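PDB 3TM8: HD-GYP domain-containing protein from Bdellovibrio bacteriovorus, which belongs to the HD-GYP family of cyclic-di-GMP phosphodiesterases and binds two iron ions in its HD domain, probably as a hydrolase in nucleotide signalling. Local coordinates for residues 115-120 against 167-172; 121-126 against 200-205. All coordinates share one frame; numbering follows the deposited sequence.

How the contacts relate
Both contacts are made by helix 105-125, whose successive turns meet first the start of helix 167-185 (contact 1) and then the end of helix 190-202 with the turn after it (contact 2). Their centres lie about 7 Å apart, and they touch directly where Val172 of contact 1 packs on Leu201 of contact 2. The partner segments converge on the di-iron site: His170 from contact 1 and His203 and Asp204 from contact 2 bind the same iron, with His170 NE2 3.0 Å from Asp204 OD2 as fellow ligands. Helix 105-125 thus packs behind two of the metal-binding segments without itself supplying a ligand.

Contact 1 of 2, residues 115-120 against 167-172; sequences SQQNNA and ISHHGV. With FE (Fe (III) ion), chain D.
Helix 115-120 crosses helix 167-172 at 122°, with the axes of these short segments 8.6 Å apart and Gln117 facing Ser168 at the closest pair of CA atoms. Gln117 carries most of the contact. With CG anti to the backbone N (chi1 -174°) and the chain extended beyond it, the side chain reaches over Ser168 toward His169. Its CG lies 3.1 Å from Ser168 OG, while the amide NE2 gives that hydroxyl only a weak, strongly bent hydrogen bond of 3.2 Å. The other end of the amide, OE1, lies 3.7 Å from His169 CB and accepts a hydrogen bond from a water. The same water meets His169 ND1 at 2.8 Å in the plane of the imidazole ring, so a glutamine, with an acceptor and a donor on one flat group, can serve both residues. The amide and ring planes stand 54° apart, and His169 NE2 is hydrogen-bonded to Ile160 O.

Beside this polar patch the contact is apolar. Val172 turns CG2 into helix 115-120, where this branch of the valine lies 3.6 Å from Gln117 N and against Gln116 CB. The Gln116 chain bends beyond CB, carrying its NE2 away to hydrogen bonds with Tyr97 OH and Ala139 O.

On the far side of helix 167-185, His170 NE2 binds an iron at 2.1 Å, and Asp288 holds ND1. Helix 130-149 covers Gln116 and Asn119, and Leu201 of helix 190-202 packs against Gln116, Ala120 and Val172.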
ATOM      1  N   SER A 115      -3.330  -8.809   1.447  1.00  5.14           N
ATOM      2  CA  SER A 115      -4.385  -8.558   2.416  1.00  5.28           C
ATOM      3  C   SER A 115      -4.381  -7.090   2.864  1.00  5.60           C
ATOM      4  O   SER A 115      -5.440  -6.469   2.954  1.00  5.03           O
ATOM      5  CB  SER A 115      -4.232  -9.495   3.620  1.00  6.30           C
ATOM      6  OG  SER A 115      -5.272  -9.281   4.545  1.00  7.10           O
ATOM      7  N   GLN A 116      -3.196  -6.543   3.145  1.00  5.17           N
ATOM      8  CA  GLN A 116      -3.095  -5.125   3.477  1.00  4.42           C
ATOM      9  C   GLN A 116      -3.649  -4.269   2.344  1.00  4.09           C
ATOM     10  O   GLN A 116      -4.382  -3.306   2.576  1.00  5.08           O
ATOM     11  CB  GLN A 116      -1.643  -4.725   3.755  1.00  4.79           C
ATOM     12  CG  GLN A 116      -1.016  -5.381   4.978  1.00  5.91           C
ATOM     13  CD  GLN A 116      -1.638  -4.931   6.288  1.00  6.38           C
ATOM     14  OE1 GLN A 116      -1.838  -3.736   6.524  1.00  6.89           O
ATOM     15  NE2 GLN A 116      -1.961  -5.895   7.146  1.00  7.04           N
ATOM     16  N   GLN A 117      -3.321  -4.638   1.106  1.00  4.20           N
ATOM     17  CA  GLN A 117      -3.800  -3.880  -0.036  1.00  5.02           C
ATOM     18  C   GLN A 117      -5.319  -3.946  -0.103  1.00  4.13           C
ATOM     19  O   GLN A 117      -5.988  -2.943  -0.349  1.00  6.17           O
ATOM     20  CB  GLN A 117      -3.183  -4.429  -1.315  1.00  7.25           C
ATOM     21  CG  GLN A 117      -3.499  -3.629  -2.550  1.00 10.30           C
ATOM     22  CD  GLN A 117      -2.837  -4.193  -3.783  1.00 11.81           C
ATOM     23  OE1 GLN A 117      -1.828  -4.897  -3.700  1.00 13.64           O
ATOM     24  NE2 GLN A 117      -3.421  -3.914  -4.937  1.00 15.38           N
ATOM     25  N   ASN A 118      -5.858  -5.139   0.130  1.00  4.81           N
ATOM     26  CA  ASN A 118      -7.303  -5.338   0.138  1.00  4.88           C
ATOM     27  C   ASN A 118      -7.983  -4.467   1.182  1.00  5.33           C
ATOM     28  O   ASN A 118      -9.025  -3.853   0.919  1.00  5.66           O
ATOM     29  CB  ASN A 118      -7.604  -6.818   0.375  1.00  5.57           C
ATOM     30  CG  ASN A 118      -9.088  -7.145   0.371  1.00  6.76           C
ATOM     31  OD1 ASN A 118      -9.812  -6.857  -0.586  1.00  6.79           O
ATOM     32  ND2 ASN A 118      -9.533  -7.819   1.421  1.00  8.71           N
ATOM     33  N   ASN A 119      -7.391  -4.409   2.374  1.00  4.81           N
ATOM     34  CA  ASN A 119      -7.973  -3.637   3.464  1.00  5.39           C
ATOM     35  C   ASN A 119      -8.009  -2.150   3.121  1.00  5.20           C
ATOM     36  O   ASN A 119      -8.968  -1.449   3.438  1.00  5.60           O
ATOM     37  CB  ASN A 119      -7.183  -3.831   4.758  1.00  6.31           C
ATOM     38  CG  ASN A 119      -7.157  -5.274   5.229  1.00  5.88           C
ATOM     39  OD1 ASN A 119      -7.994  -6.101   4.846  1.00  6.96           O
ATOM     40  ND2 ASN A 119      -6.188  -5.588   6.075  1.00  6.07           N
ATOM     41  N   ALA A 120      -6.950  -1.675   2.472  1.00  5.14           N
ATOM     42  CA  ALA A 120      -6.876  -0.273   2.065  1.00  6.02           C
ATOM     43  C   ALA A 120      -7.927   0.042   1.010  1.00  5.08           C
ATOM     44  O   ALA A 120      -8.615   1.061   1.085  1.00  5.68           O
ATOM     45  CB  ALA A 120      -5.506   0.045   1.529  1.00  6.93           C
ATOM     46  N   ILE A 167      -2.245   2.629  -6.333  1.00  6.85           N
ATOM     47  CA  ILE A 167      -2.055   3.405  -5.117  1.00  7.62           C
ATOM     48  C   ILE A 167      -2.207   2.559  -3.853  1.00  6.72           C
ATOM     49  O   ILE A 167      -1.632   2.882  -2.819  1.00  6.76           O
ATOM     50  CB  ILE A 167      -2.967   4.657  -5.052  1.00  9.52           C
ATOM     51  CG1 ILE A 167      -4.446   4.277  -5.079  1.00  9.86           C
ATOM     52  CG2 ILE A 167      -2.621   5.632  -6.176  1.00 11.65           C
ATOM     53  CD1 ILE A 167      -5.372   5.461  -4.914  1.00 11.06           C
ATOM     54  N   SER A 168      -2.972   1.473  -3.927  1.00  6.31           N
ATOM     55  CA  SER A 168      -3.103   0.607  -2.767  1.00  6.85           C
ATOM     56  C   SER A 168      -1.832  -0.220  -2.555  1.00  6.18           C
ATOM     57  O   SER A 168      -1.347  -0.340  -1.432  1.00  6.51           O
ATOM     58  CB  SER A 168      -4.343  -0.265  -2.862  1.00  9.06           C
ATOM     59  OG  SER A 168      -4.325  -0.994  -4.064  1.00 10.61           O
ATOM     60  N   HIS A 169      -1.273  -0.773  -3.627  1.00  5.11           N
ATOM     61  CA  HIS A 169       0.001  -1.485  -3.498  1.00  5.44           C
ATOM     62  C   HIS A 169       1.090  -0.507  -3.004  1.00  5.01           C
ATOM     63  O   HIS A 169       1.869  -0.809  -2.094  1.00  5.51           O
ATOM     64  CB  HIS A 169       0.358  -2.139  -4.832  1.00  6.32           C
ATOM     65  CG  HIS A 169       1.589  -2.993  -4.808  1.00  7.11           C
ATOM     66  ND1 HIS A 169       1.637  -4.223  -5.429  1.00  8.84           N
ATOM     67  CD2 HIS A 169       2.822  -2.784  -4.294  1.00  9.52           C
ATOM     68  CE1 HIS A 169       2.842  -4.742  -5.285  1.00  9.93           C
ATOM     69  NE2 HIS A 169       3.580  -3.892  -4.591  1.00  9.64           N
ATOM     70  N   HIS A 170       1.114   0.680  -3.596  1.00  5.32           N
ATOM     71  CA  HIS A 170       2.062   1.726  -3.219  1.00  5.31           C
ATOM     72  C   HIS A 170       1.896   2.111  -1.739  1.00  4.71           C
ATOM     73  O   HIS A 170       2.880   2.317  -1.026  1.00  4.79           O
ATOM     74  CB  HIS A 170       1.871   2.903  -4.189  1.00  5.87           C
ATOM     75  CG  HIS A 170       2.439   4.215  -3.739  1.00  4.71           C
ATOM     76  ND1 HIS A 170       3.793   4.481  -3.673  1.00  5.39           N
ATOM     77  CD2 HIS A 170       1.817   5.371  -3.404  1.00  4.69           C
ATOM     78  CE1 HIS A 170       3.973   5.738  -3.305  1.00  4.78           C
ATOM     79  NE2 HIS A 170       2.793   6.301  -3.132  1.00  4.25           N
ATOM     80  N   GLY A 171       0.657   2.149  -1.247  1.00  4.53           N
ATOM     81  CA  GLY A 171       0.428   2.398   0.167  1.00  4.72           C
ATOM     82  C   GLY A 171       1.053   1.317   1.036  1.00  4.73           C
ATOM     83  O   GLY A 171       1.670   1.608   2.070  1.00  5.29           O
ATOM     84  N   VAL A 172       0.909   0.057   0.640  1.00  4.95           N
ATOM     85  CA  VAL A 172       1.542  -1.004   1.420  1.00  4.71           C
ATOM     86  C   VAL A 172       3.069  -0.841   1.425  1.00  4.46           C
ATOM     87  O   VAL A 172       3.721  -0.948   2.466  1.00  4.62           O
ATOM     88  CB  VAL A 172       1.146  -2.417   0.932  1.00  6.22           C
ATOM     89  CG1 VAL A 172       1.798  -3.469   1.818  1.00  7.28           C
ATOM     90  CG2 VAL A 172      -0.382  -2.587   0.924  1.00  6.12           C
TER
HETATM   91 FE    FE D 902       2.333   8.316  -2.611  1.00  5.02          FE
HETATM   92  O   HOH W   1      -0.545  -5.790  -6.156  1.00 19.87           O
HETATM   93  O   HOH W   2       2.181  10.163  -1.937  1.00  5.37           O

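Contact 2 of 2, residues 121-126 against 200-205; sequences EEVFEN and ALLHDY. With FE (Fe (III) ion), chain D; FE (Fe (III) ion), chain E.
Phe124 reaches from the last turns of helix 105-125 onto the type I turn Leu202-Tyr205, and its ring carries most of the apolar contact. Leu202 CD2 meets its CE1 at 3.7 Å and also packs against Val123, where the two aliphatic side chains cross nearly at right angles. This one methyl lies where it can touch both Val123 and the Phe124 ring, which suits a leucine.

The aromatic contacts are of two sorts. Tyr205 CA sits over a face of the Phe124 ring as a CH-pi contact, 4.2 Å from the centroid. The rings themselves are slid apart, with planes at 30° and little overlap, and touch through Phe124 CD1 and Tyr205 CD1. A chi1 of 176° swings the Tyr205 ring away from its own backbone N and back along Phe124, bringing its hydroxyl to a water that donates to Phe124 O.

Polar and metal bonds order the turn. His203 ND1 donates to Ala200 O, 2.7 Å away and nearly in the ring plane, which fixes the ring's rotation and leaves NE2 to bind the iron shared with His170 at 2.3 Å. Asp204 bridges the two irons, one per carboxylate oxygen, and a water also joins them.

The chemistry is therefore divided: apolar and aromatic groups face helix 105-125, while the consecutive His203-Asp204 pair that names the HD family faces the metals. The Ala200 carbonyl probably makes His203 a stronger electron donor to its iron.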
ATOM      1  N   GLU A 121      -8.058  -0.841   0.023  0.50  5.36           N
ATOM      2  CA  GLU A 121      -9.036  -0.645  -1.037  0.50  6.56           C
ATOM      3  C   GLU A 121     -10.444  -0.595  -0.459  0.50  5.93           C
ATOM      4  O   GLU A 121     -11.274   0.200  -0.890  0.50  6.63           O
ATOM      5  CB  GLU A 121      -8.925  -1.760  -2.075  0.50  8.50           C
ATOM      6  CG  GLU A 121      -7.618  -1.762  -2.863  0.50 12.37           C
ATOM      7  CD  GLU A 121      -7.577  -2.849  -3.926  0.50 20.22           C
ATOM      8  OE1 GLU A 121      -7.033  -3.944  -3.648  0.50 22.21           O
ATOM      9  OE2 GLU A 121      -8.091  -2.604  -5.035  0.50 23.98           O
ATOM     10  N   GLU A 122     -10.716  -1.453   0.517  1.00  5.27           N
ATOM     11  CA  GLU A 122     -12.033  -1.480   1.139  1.00  6.06           C
ATOM     12  C   GLU A 122     -12.347  -0.126   1.796  1.00  5.79           C
ATOM     13  O   GLU A 122     -13.453   0.386   1.680  1.00  6.84           O
ATOM     14  CB  GLU A 122     -12.122  -2.641   2.129  1.00  8.07           C
ATOM     15  CG  GLU A 122     -13.285  -2.579   3.088  1.00 11.68           C
ATOM     16  CD  GLU A 122     -14.619  -2.832   2.447  1.00 16.57           C
ATOM     17  OE1 GLU A 122     -14.664  -3.354   1.313  1.00 17.25           O
ATOM     18  OE2 GLU A 122     -15.634  -2.513   3.099  1.00 19.89           O
ATOM     19  N   VAL A 123     -11.362   0.471   2.465  1.00  5.38           N
ATOM     20  CA  VAL A 123     -11.560   1.800   3.029  1.00  5.45           C
ATOM     21  C   VAL A 123     -11.749   2.866   1.925  1.00  5.46           C
ATOM     22  O   VAL A 123     -12.647   3.706   2.007  1.00  6.12           O
ATOM     23  CB  VAL A 123     -10.393   2.174   3.975  1.00  5.82           C
ATOM     24  CG1 VAL A 123     -10.511   3.624   4.434  1.00  7.39           C
ATOM     25  CG2 VAL A 123     -10.349   1.211   5.183  1.00  6.80           C
ATOM     26  N   PHE A 124     -10.926   2.819   0.880  1.00  5.34           N
ATOM     27  CA  PHE A 124     -11.063   3.791  -0.209  1.00  5.33           C
ATOM     28  C   PHE A 124     -12.467   3.728  -0.833  1.00  6.12           C
ATOM     29  O   PHE A 124     -13.036   4.751  -1.216  1.00  7.12           O
ATOM     30  CB  PHE A 124     -10.044   3.525  -1.323  1.00  6.52           C
ATOM     31  CG  PHE A 124      -8.606   3.818  -0.960  1.00  7.00           C
ATOM     32  CD1 PHE A 124      -8.257   4.472   0.216  1.00  6.55           C
ATOM     33  CD2 PHE A 124      -7.597   3.432  -1.830  1.00 10.31           C
ATOM     34  CE1 PHE A 124      -6.919   4.737   0.502  1.00  8.91           C
ATOM     35  CE2 PHE A 124      -6.270   3.689  -1.548  1.00 12.13           C
ATOM     36  CZ  PHE A 124      -5.931   4.335  -0.378  1.00 11.08           C
ATOM     37  N   GLU A 125     -13.018   2.522  -0.949  1.00  5.68           N
ATOM     38  CA  GLU A 125     -14.307   2.328  -1.609  1.00  6.31           C
ATOM     39  C   GLU A 125     -15.466   2.647  -0.667  1.00  6.99           C
ATOM     40  O   GLU A 125     -16.556   3.005  -1.105  1.00  8.78           O
ATOM     41  CB  GLU A 125     -14.430   0.896  -2.149  1.00  7.60           C
ATOM     42  CG  GLU A 125     -13.494   0.590  -3.303  1.00  8.88           C
ATOM     43  CD  GLU A 125     -13.422  -0.896  -3.622  1.00 12.55           C
ATOM     44  OE1 GLU A 125     -14.426  -1.609  -3.413  1.00 14.27           O
ATOM     45  OE2 GLU A 125     -12.353  -1.359  -4.073  1.00 14.79           O
ATOM     46  N   ASN A 126     -15.213   2.514   0.631  1.00  7.04           N
ATOM     47  CA  ASN A 126     -16.249   2.651   1.656  1.00  8.26           C
ATOM     48  C   ASN A 126     -15.756   3.485   2.827  1.00  8.01           C
ATOM     49  O   ASN A 126     -15.676   2.997   3.951  1.00  8.92           O
ATOM     50  CB  ASN A 126     -16.675   1.271   2.159  1.00  8.88           C
ATOM     51  CG  ASN A 126     -17.086   0.354   1.040  1.00 10.04           C
ATOM     52  OD1 ASN A 126     -18.200   0.438   0.546  1.00 11.05           O
ATOM     53  ND2 ASN A 126     -16.182  -0.519   0.624  1.00 10.05           N
ATOM     54  N   ALA A 200       0.137   5.575   6.364  1.00  5.42           N
ATOM     55  CA  ALA A 200       0.916   5.264   5.169  1.00  5.88           C
ATOM     56  C   ALA A 200       0.117   4.411   4.180  1.00  5.77           C
ATOM     57  O   ALA A 200       0.123   4.647   2.979  1.00  6.44           O
ATOM     58  CB  ALA A 200       2.230   4.595   5.546  1.00  6.20           C
ATOM     59  N   LEU A 201      -0.592   3.420   4.688  1.00  5.13           N
ATOM     60  CA  LEU A 201      -1.383   2.575   3.822  0.50  4.93           C
ATOM     61  C   LEU A 201      -2.423   3.388   3.044  1.00  5.54           C
ATOM     62  O   LEU A 201      -2.648   3.138   1.853  1.00  6.02           O
ATOM     63  CB  LEU A 201      -2.040   1.495   4.667  0.50  5.11           C
ATOM     64  CG  LEU A 201      -2.860   0.446   3.945  0.50  5.62           C
ATOM     65  CD1 LEU A 201      -2.034  -0.239   2.875  0.50  6.15           C
ATOM     66  CD2 LEU A 201      -3.363  -0.554   4.966  0.50  5.82           C
ATOM     67  N   LEU A 202      -3.037   4.357   3.710  1.00  5.04           N
ATOM     68  CA  LEU A 202      -4.124   5.133   3.136  1.00  5.21           C
ATOM     69  C   LEU A 202      -3.685   6.461   2.529  1.00  5.67           C
ATOM     70  O   LEU A 202      -4.531   7.232   2.076  1.00  6.00           O
ATOM     71  CB  LEU A 202      -5.186   5.389   4.204  1.00  6.02           C
ATOM     72  CG  LEU A 202      -5.812   4.160   4.881  1.00  6.32           C
ATOM     73  CD1 LEU A 202      -6.759   4.601   5.989  1.00  8.23           C
ATOM     74  CD2 LEU A 202      -6.541   3.282   3.859  1.00  7.02           C
ATOM     75  N   HIS A 203      -2.376   6.724   2.508  1.00  5.06           N
ATOM     76  CA  HIS A 203      -1.909   8.092   2.303  1.00  4.78           C
ATOM     77  C   HIS A 203      -2.392   8.723   1.003  1.00  5.11           C
ATOM     78  O   HIS A 203      -2.653   9.926   0.960  1.00  6.50           O
ATOM     79  CB  HIS A 203      -0.383   8.216   2.450  1.00  5.77           C
ATOM     80  CG  HIS A 203       0.400   7.769   1.254  1.00  5.43           C
ATOM     81  ND1 HIS A 203       0.732   6.449   1.017  1.00  5.91           N
ATOM     82  CD2 HIS A 203       0.924   8.479   0.224  1.00  5.15           C
ATOM     83  CE1 HIS A 203       1.430   6.369  -0.105  1.00  5.69           C
ATOM     84  NE2 HIS A 203       1.570   7.588  -0.598  1.00  5.59           N
ATOM     85  N   ASP A 204      -2.515   7.916  -0.053  1.00  4.75           N
ATOM     86  CA  ASP A 204      -2.849   8.432  -1.380  1.00  5.83           C
ATOM     87  C   ASP A 204      -4.317   8.290  -1.740  1.00  5.67           C
ATOM     88  O   ASP A 204      -4.684   8.233  -2.917  1.00  5.69           O
ATOM     89  CB  ASP A 204      -1.940   7.812  -2.442  1.00  5.18           C
ATOM     90  CG  ASP A 204      -0.675   8.626  -2.667  1.00  5.38           C
ATOM     91  OD1 ASP A 204      -0.690   9.836  -2.343  1.00  5.33           O
ATOM     92  OD2 ASP A 204       0.328   8.060  -3.165  1.00  5.32           O
ATOM     93  N   TYR A 205      -5.166   8.279  -0.721  1.00  6.05           N
ATOM     94  CA  TYR A 205      -6.608   8.266  -0.932  1.00  7.07           C
ATOM     95  C   TYR A 205      -7.063   9.340  -1.932  1.00  6.51           C
ATOM     96  O   TYR A 205      -7.991   9.123  -2.720  1.00  7.40           O
ATOM     97  CB  TYR A 205      -7.326   8.439   0.406  1.00  7.16           C
ATOM     98  CG  TYR A 205      -8.824   8.546   0.284  1.00  8.02           C
ATOM     99  CD1 TYR A 205      -9.559   7.615  -0.449  1.00  7.80           C
ATOM    100  CD2 TYR A 205      -9.507   9.588   0.896  1.00 11.38           C
ATOM    101  CE1 TYR A 205     -10.944   7.720  -0.551  1.00  8.89           C
ATOM    102  CE2 TYR A 205     -10.871   9.706   0.789  1.00 12.45           C
ATOM    103  CZ  TYR A 205     -11.587   8.775   0.068  1.00 10.21           C
ATOM    104  OH  TYR A 205     -12.947   8.922  -0.015  1.00 12.14           O
TER
HETATM  105 FE    FE D 902       2.333   8.316  -2.611  1.00  5.02          FE
HETATM  106 FE    FE E 903       0.798  11.372  -2.518  1.00  5.65          FE
HETATM  107  O   HOH W   3     -14.145   7.154  -1.808  1.00 10.36           O
HETATM  108  O   HOH W   2       2.181  10.163  -1.937  1.00  5.37           O